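Single-stranded DNA-binding protein RIM1, mitochondrial (Saccharomyces cerevisiae, PDB 6CQO) binds single-stranded DNA preferentially and cooperatively, takes part in mitochondrial DNA replication and stimulates the PIF1 helicase. Local coordinates at the interface of chains A and B. Coordinates in Å, arbitrary orientation; residue numbers count along the deposited sequence, not the author numbering. Chains: chain A/B, Single-stranded DNA-binding protein RIM1, mitochondrial.

Contact 1: the interface of chains A and B. Residues chain A 6, 44-45, 76, 90; chain B 6, 74-76, 90.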
HETATM    1  N   MSE A   6      -2.849  -2.804  -2.794  1.00 44.22           N
HETATM    2  CA  MSE A   6      -1.412  -2.966  -2.974  1.00 43.87           C
HETATM    3  C   MSE A   6      -1.011  -4.408  -3.274  1.00 39.83           C
HETATM    4  O   MSE A   6      -1.473  -5.344  -2.620  1.00 38.75           O
HETATM    5  CB  MSE A   6      -0.659  -2.473  -1.735  1.00 38.26           C
HETATM    6  CG  MSE A   6       0.849  -2.662  -1.822  1.00 44.90           C
HETATM    7 SE   MSE A   6       1.826  -1.842  -0.351  1.00 63.34          SE
HETATM    8  CE  MSE A   6       1.174  -0.024  -0.541  1.00 58.18           C
ATOM      9  N   TRP A  44       9.499  -3.188   4.498  1.00 37.03           N
ATOM     10  CA  TRP A  44       8.791  -4.106   5.379  1.00 37.92           C
ATOM     11  C   TRP A  44       7.334  -3.686   5.479  1.00 43.07           C
ATOM     12  O   TRP A  44       7.030  -2.496   5.599  1.00 45.36           O
ATOM     13  CB  TRP A  44       9.415  -4.147   6.781  1.00 41.95           C
ATOM     14  CG  TRP A  44      10.680  -4.946   6.866  1.00 54.54           C
ATOM     15  CD1 TRP A  44      11.916  -4.578   6.418  1.00 56.42           C
ATOM     16  CD2 TRP A  44      10.836  -6.245   7.451  1.00 56.39           C
ATOM     17  NE1 TRP A  44      12.831  -5.572   6.681  1.00 47.38           N
ATOM     18  CE2 TRP A  44      12.191  -6.606   7.314  1.00 49.38           C
ATOM     19  CE3 TRP A  44       9.960  -7.140   8.074  1.00 52.18           C
ATOM     20  CZ2 TRP A  44      12.691  -7.822   7.777  1.00 58.67           C
ATOM     21  CZ3 TRP A  44      10.458  -8.346   8.532  1.00 64.04           C
ATOM     22  CH2 TRP A  44      11.810  -8.675   8.381  1.00 69.01           C
ATOM     23  N   TYR A  45       6.435  -4.666   5.435  1.00 35.64           N
ATOM     24  CA  TYR A  45       5.001  -4.415   5.493  1.00 33.66           C
ATOM     25  C   TYR A  45       4.351  -5.394   6.459  1.00 40.67           C
ATOM     26  O   TYR A  45       4.616  -6.598   6.399  1.00 41.18           O
ATOM     27  CB  TYR A  45       4.362  -4.538   4.105  1.00 34.61           C
ATOM     28  CG  TYR A  45       4.900  -3.553   3.090  1.00 36.08           C
ATOM     29  CD1 TYR A  45       4.416  -2.253   3.032  1.00 35.78           C
ATOM     30  CD2 TYR A  45       5.892  -3.923   2.192  1.00 34.45           C
ATOM     31  CE1 TYR A  45       4.904  -1.350   2.107  1.00 33.42           C
ATOM     32  CE2 TYR A  45       6.389  -3.026   1.264  1.00 35.41           C
ATOM     33  CZ  TYR A  45       5.889  -1.741   1.227  1.00 33.02           C
ATOM     34  OH  TYR A  45       6.379  -0.844   0.307  1.00 35.21           O
ATOM     35  N   ASN A  76      -5.184   3.865   5.537  1.00 56.34           N
ATOM     36  CA  ASN A  76      -4.270   4.773   6.228  1.00 53.50           C
ATOM     37  C   ASN A  76      -5.044   5.461   7.349  1.00 61.28           C
ATOM     38  O   ASN A  76      -5.828   6.381   7.099  1.00 66.42           O
ATOM     39  CB  ASN A  76      -3.670   5.785   5.256  1.00 55.83           C
ATOM     40  CG  ASN A  76      -2.167   5.915   5.404  1.00 48.92           C
ATOM     41  OD1 ASN A  76      -1.515   5.064   6.008  1.00 59.67           O
ATOM     42  ND2 ASN A  76      -1.607   6.982   4.847  1.00 51.44           N
ATOM     43  N   LEU A  90      -0.295   2.488   8.475  1.00 55.57           N
ATOM     44  CA  LEU A  90      -0.722   1.752   7.294  1.00 41.72           C
ATOM     45  C   LEU A  90      -1.296   0.395   7.685  1.00 48.83           C
ATOM     46  O   LEU A  90      -0.735  -0.317   8.522  1.00 53.96           O
ATOM     47  CB  LEU A  90       0.450   1.571   6.331  1.00 43.37           C
ATOM     48  CG  LEU A  90       0.207   0.754   5.064  1.00 44.31           C
ATOM     49  CD1 LEU A  90      -0.813   1.425   4.156  1.00 42.01           C
ATOM     50  CD2 LEU A  90       1.520   0.530   4.333  1.00 40.77           C
TER
HETATM   51  N   MSE B   6       1.263   0.361  -5.540  1.00 47.84           N
HETATM   52  CA  MSE B   6       0.018   0.839  -4.949  1.00 39.08           C
HETATM   53  C   MSE B   6      -0.866   1.504  -5.999  1.00 37.97           C
HETATM   54  O   MSE B   6      -0.399   2.330  -6.784  1.00 41.55           O
HETATM   55  CB  MSE B   6       0.306   1.816  -3.806  1.00 40.42           C
HETATM   56  CG  MSE B   6      -0.926   2.550  -3.300  1.00 53.87           C
HETATM   57 SE   MSE B   6      -1.677   1.842  -1.643  1.00 76.22          SE
HETATM   58  CE  MSE B   6      -0.738   2.990  -0.378  1.00 43.31           C
ATOM     59  N   ALA B  74       5.567   1.876  -3.609  1.00 43.19           N
ATOM     60  CA  ALA B  74       5.515   2.027  -2.161  1.00 38.37           C
ATOM     61  C   ALA B  74       6.827   1.575  -1.540  1.00 38.27           C
ATOM     62  O   ALA B  74       7.360   0.519  -1.897  1.00 36.23           O
ATOM     63  CB  ALA B  74       4.351   1.230  -1.570  1.00 32.97           C
ATOM     64  N   ALA B  75       7.341   2.380  -0.612  1.00 35.71           N
ATOM     65  CA  ALA B  75       8.530   2.053   0.161  1.00 38.71           C
ATOM     66  C   ALA B  75       8.239   2.337   1.626  1.00 50.27           C
ATOM     67  O   ALA B  75       7.802   3.439   1.971  1.00 54.54           O
ATOM     68  CB  ALA B  75       9.746   2.856  -0.312  1.00 36.70           C
ATOM     69  N   ASN B  76       8.471   1.344   2.481  1.00 46.81           N
ATOM     70  CA  ASN B  76       8.163   1.443   3.907  1.00 34.82           C
ATOM     71  C   ASN B  76       9.428   1.111   4.692  1.00 45.94           C
ATOM     72  O   ASN B  76       9.808  -0.059   4.801  1.00 53.04           O
ATOM     73  CB  ASN B  76       7.013   0.513   4.282  1.00 35.94           C
ATOM     74  CG  ASN B  76       6.198   1.033   5.450  1.00 41.29           C
ATOM     75  OD1 ASN B  76       6.227   2.223   5.763  1.00 54.04           O
ATOM     76  ND2 ASN B  76       5.459   0.141   6.098  1.00 43.84           N
ATOM     77  N   LEU B  90       5.973   5.507   5.420  1.00 52.75           N
ATOM     78  CA  LEU B  90       5.411   5.139   4.129  1.00 52.60           C
ATOM     79  C   LEU B  90       5.767   6.190   3.085  1.00 44.48           C
ATOM     80  O   LEU B  90       5.664   7.393   3.345  1.00 53.63           O
ATOM     81  CB  LEU B  90       3.893   4.983   4.227  1.00 51.71           C
ATOM     82  CG  LEU B  90       3.166   4.589   2.941  1.00 41.43           C
ATOM     83  CD1 LEU B  90       3.662   3.245   2.433  1.00 44.14           C
ATOM     84  CD2 LEU B  90       1.663   4.560   3.164  1.00 43.58           C
TER

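Contact 2: the interface of chains A and B. Residues chain A 41-43, 45; chain B 75-77.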
ATOM      1  N   GLN A  41      16.474   0.346  -1.027  1.00 47.27           N
ATOM      2  CA  GLN A  41      15.899   0.175   0.298  1.00 35.23           C
ATOM      3  C   GLN A  41      15.170  -1.158   0.418  1.00 43.39           C
ATOM      4  O   GLN A  41      14.503  -1.606  -0.520  1.00 43.89           O
ATOM      5  CB  GLN A  41      14.938   1.327   0.598  1.00 38.12           C
ATOM      6  CG  GLN A  41      14.015   1.104   1.783  1.00 43.87           C
ATOM      7  CD  GLN A  41      13.061   2.261   1.997  1.00 47.85           C
ATOM      8  OE1 GLN A  41      13.377   3.407   1.679  1.00 52.84           O
ATOM      9  NE2 GLN A  41      11.883   1.965   2.533  1.00 51.03           N
ATOM     10  N   THR A  42      15.310  -1.794   1.579  1.00 42.36           N
ATOM     11  CA  THR A  42      14.542  -2.985   1.914  1.00 39.13           C
ATOM     12  C   THR A  42      13.272  -2.556   2.642  1.00 44.13           C
ATOM     13  O   THR A  42      13.342  -1.917   3.697  1.00 49.46           O
ATOM     14  CB  THR A  42      15.366  -3.939   2.778  1.00 37.78           C
ATOM     15  OG1 THR A  42      16.555  -4.318   2.075  1.00 43.17           O
ATOM     16  CG2 THR A  42      14.559  -5.185   3.114  1.00 30.53           C
ATOM     17  N   ASN A  43      12.120  -2.900   2.076  1.00 41.51           N
ATOM     18  CA  ASN A  43      10.830  -2.484   2.605  1.00 36.52           C
ATOM     19  C   ASN A  43      10.208  -3.593   3.446  1.00 40.71           C
ATOM     20  O   ASN A  43      10.364  -4.781   3.154  1.00 44.64           O
ATOM     21  CB  ASN A  43       9.879  -2.099   1.470  1.00 36.43           C
ATOM     22  CG  ASN A  43      10.408  -0.952   0.630  1.00 35.76           C
ATOM     23  OD1 ASN A  43      10.936   0.026   1.158  1.00 44.98           O
ATOM     24  ND2 ASN A  43      10.275  -1.069  -0.686  1.00 40.72           N
ATOM     25  N   TYR A  45       6.435  -4.666   5.435  1.00 35.64           N
ATOM     26  CA  TYR A  45       5.001  -4.415   5.493  1.00 33.66           C
ATOM     27  C   TYR A  45       4.351  -5.394   6.459  1.00 40.67           C
ATOM     28  O   TYR A  45       4.616  -6.598   6.399  1.00 41.18           O
ATOM     29  CB  TYR A  45       4.362  -4.538   4.105  1.00 34.61           C
ATOM     30  CG  TYR A  45       4.900  -3.553   3.090  1.00 36.08           C
ATOM     31  CD1 TYR A  45       4.416  -2.253   3.032  1.00 35.78           C
ATOM     32  CD2 TYR A  45       5.892  -3.923   2.192  1.00 34.45           C
ATOM     33  CE1 TYR A  45       4.904  -1.350   2.107  1.00 33.42           C
ATOM     34  CE2 TYR A  45       6.389  -3.026   1.264  1.00 35.41           C
ATOM     35  CZ  TYR A  45       5.889  -1.741   1.227  1.00 33.02           C
ATOM     36  OH  TYR A  45       6.379  -0.844   0.307  1.00 35.21           O
TER
ATOM     37  N   ALA B  75       7.341   2.380  -0.612  1.00 35.71           N
ATOM     38  CA  ALA B  75       8.530   2.053   0.161  1.00 38.71           C
ATOM     39  C   ALA B  75       8.239   2.337   1.626  1.00 50.27           C
ATOM     40  O   ALA B  75       7.802   3.439   1.971  1.00 54.54           O
ATOM     41  CB  ALA B  75       9.746   2.856  -0.312  1.00 36.70           C
ATOM     42  N   ASN B  76       8.471   1.344   2.481  1.00 46.81           N
ATOM     43  CA  ASN B  76       8.163   1.443   3.907  1.00 34.82           C
ATOM     44  C   ASN B  76       9.428   1.111   4.692  1.00 45.94           C
ATOM     45  O   ASN B  76       9.808  -0.059   4.801  1.00 53.04           O
ATOM     46  CB  ASN B  76       7.013   0.513   4.282  1.00 35.94           C
ATOM     47  CG  ASN B  76       6.198   1.033   5.450  1.00 41.29           C
ATOM     48  OD1 ASN B  76       6.227   2.223   5.763  1.00 54.04           O
ATOM     49  ND2 ASN B  76       5.459   0.141   6.098  1.00 43.84           N
ATOM     50  N   TYR B  77      10.075   2.137   5.238  1.00 54.35           N
ATOM     51  CA  TYR B  77      11.301   1.963   6.004  1.00 55.44           C
ATOM     52  C   TYR B  77      10.984   1.851   7.488  1.00 63.87           C
ATOM     53  O   TYR B  77      10.110   2.552   8.004  1.00 63.96           O
ATOM     54  CB  TYR B  77      12.257   3.129   5.761  1.00 49.34           C
ATOM     55  CG  TYR B  77      13.582   3.004   6.482  1.00 71.03           C
ATOM     56  CD1 TYR B  77      14.526   2.068   6.082  1.00 68.80           C
ATOM     57  CD2 TYR B  77      13.889   3.824   7.561  1.00 76.24           C
ATOM     58  CE1 TYR B  77      15.738   1.948   6.736  1.00 75.65           C
ATOM     59  CE2 TYR B  77      15.101   3.714   8.221  1.00 79.22           C
ATOM     60  CZ  TYR B  77      16.021   2.773   7.804  1.00 81.20           C
ATOM     61  OH  TYR B  77      17.228   2.656   8.456  1.00 72.13           O
TER

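Contact 1: the interface of chains A and B
B:Asn76 of strand 67-78 lies against A:Trp44 and A:Tyr45 of strand 43-49, between two OB folds of the single-strand-binding-protein family. Followed outward, its CB sits 3.3 Å from the backbone O of A:Trp44. The same CB lies above one face of the A:Tyr45 ring, toward its rim, 3.6 Å from CE1. CG is turned roughly anti to its own backbone N (chi1 -151°), which carries the amide past the ring toward the A:Trp44 carbonyl. At the tip, ND2 donates a hydrogen bond of 3.1 Å to O of A:Trp44. The donor stands nearly along the C=O axis (163° at the oxygen), but the acceptor is tilted from the amide plane, and the bond is correspondingly bent at the hydrogen. Ring and amide planes differ by 28°, so the two flat groups are inclined to each other, not stacked parallel. The backbone completes the grip: N of A:Trp44 bonds to O of B:Asn76 at 3.2 Å, and one residue therefore engages both polar groups of A:Trp44's main chain.

At the far end of the tyrosine ring, the phenol OH of A:Tyr45 lies 2.8 Å from O of B:Ala74, a hydrogen bond in which the hydroxyl is the donor. The apolar part follows. A:Met6 and B:Met6, both selenomethionines introduced for labelling, face each other in an antiparallel bridge between the 3-12 strands. The terminal CE of A:Met6 rests 3.6 Å from CB of B:Ala74, and its other flank meets SE of B:Met6 at 3.6 Å. The latter chain bends at both chi2 and chi3, whereas A:Met6 stays extended until chi3. Nearby, the leucines meet tip to tip and cross at about a right angle, with CD2 of A:Leu90 3.9 Å from CD1 of B:Leu90.

Contact 2: the interface of chains A and B
The side chain of A:Asn43 presses onto the backbone of B:Ala75 and B:Asn76, and this is the tight part of a strand-edge contact between the two subunits. CG lies anti to the carbonyl carbon of its own residue (chi1 -60°), which points the amide at the partner strand. Its OD1 accepts from the backbone N of B:Asn76 at 3.1 Å, a weak hydrogen bond because it is bent to 132° at the hydrogen. The amide carbon also packs on the main chain, with CG of A:Asn43 3.6 Å from CA of B:Ala75. Beside the A:Asn43 amide, on the same side of that alanine, stands the phenol of A:Tyr45, whose OH is 3.5 Å from N of B:Ala75, a contact too long to be counted as a bond. An alanine in place of A:Asn43 would probably leave the backbone N-H of B:Asn76 without this acceptor and open a gap over CA of B:Ala75.

The looser side is built by A:Gln41, although it has more surface hidden here than any other residue of the patch. Its chain runs extended beyond CG, which brings the terminal amide over the face of the peptide group joining B:Asn76 to B:Tyr77. NE2 of A:Gln41 is 3.4 Å from C of B:Asn76; the neighbouring backbone N of B:Tyr77 is likewise a donor, so this proximity gives no evidence of a hydrogen bond. Packing thins beyond: CD of A:Gln41 meets CB of B:Tyr77 at 3.9 Å. The amide and phenol planes stand 71° apart, and it is the CB of the tyrosine that touches, rather than its ring. A:Thr42 adds little. In the fold, A:Gln41 and A:Thr42 belong to the loop leading into strand 43-49, while their partners follow one another near the end of strand 67-78 of chain B.

Contact 1 and contact 2 have C-alpha centres about 7 Å apart and share A:Tyr45, B:Ala75 and B:Asn76, so they form one continuous surface. Strand 43-49 of chain A and strand 67-78 of chain B run through both. Contact 1 extends toward the 3-12 strands and the leucine pair, whereas contact 2 extends to the loop before strand 43-49. The whole interface is two-fold symmetric, so each patch has a twin with the chains exchanged. This is consistent with a genuine dimer, as expected of a family known for oligomers, though the coordinates alone do not establish the state in solution.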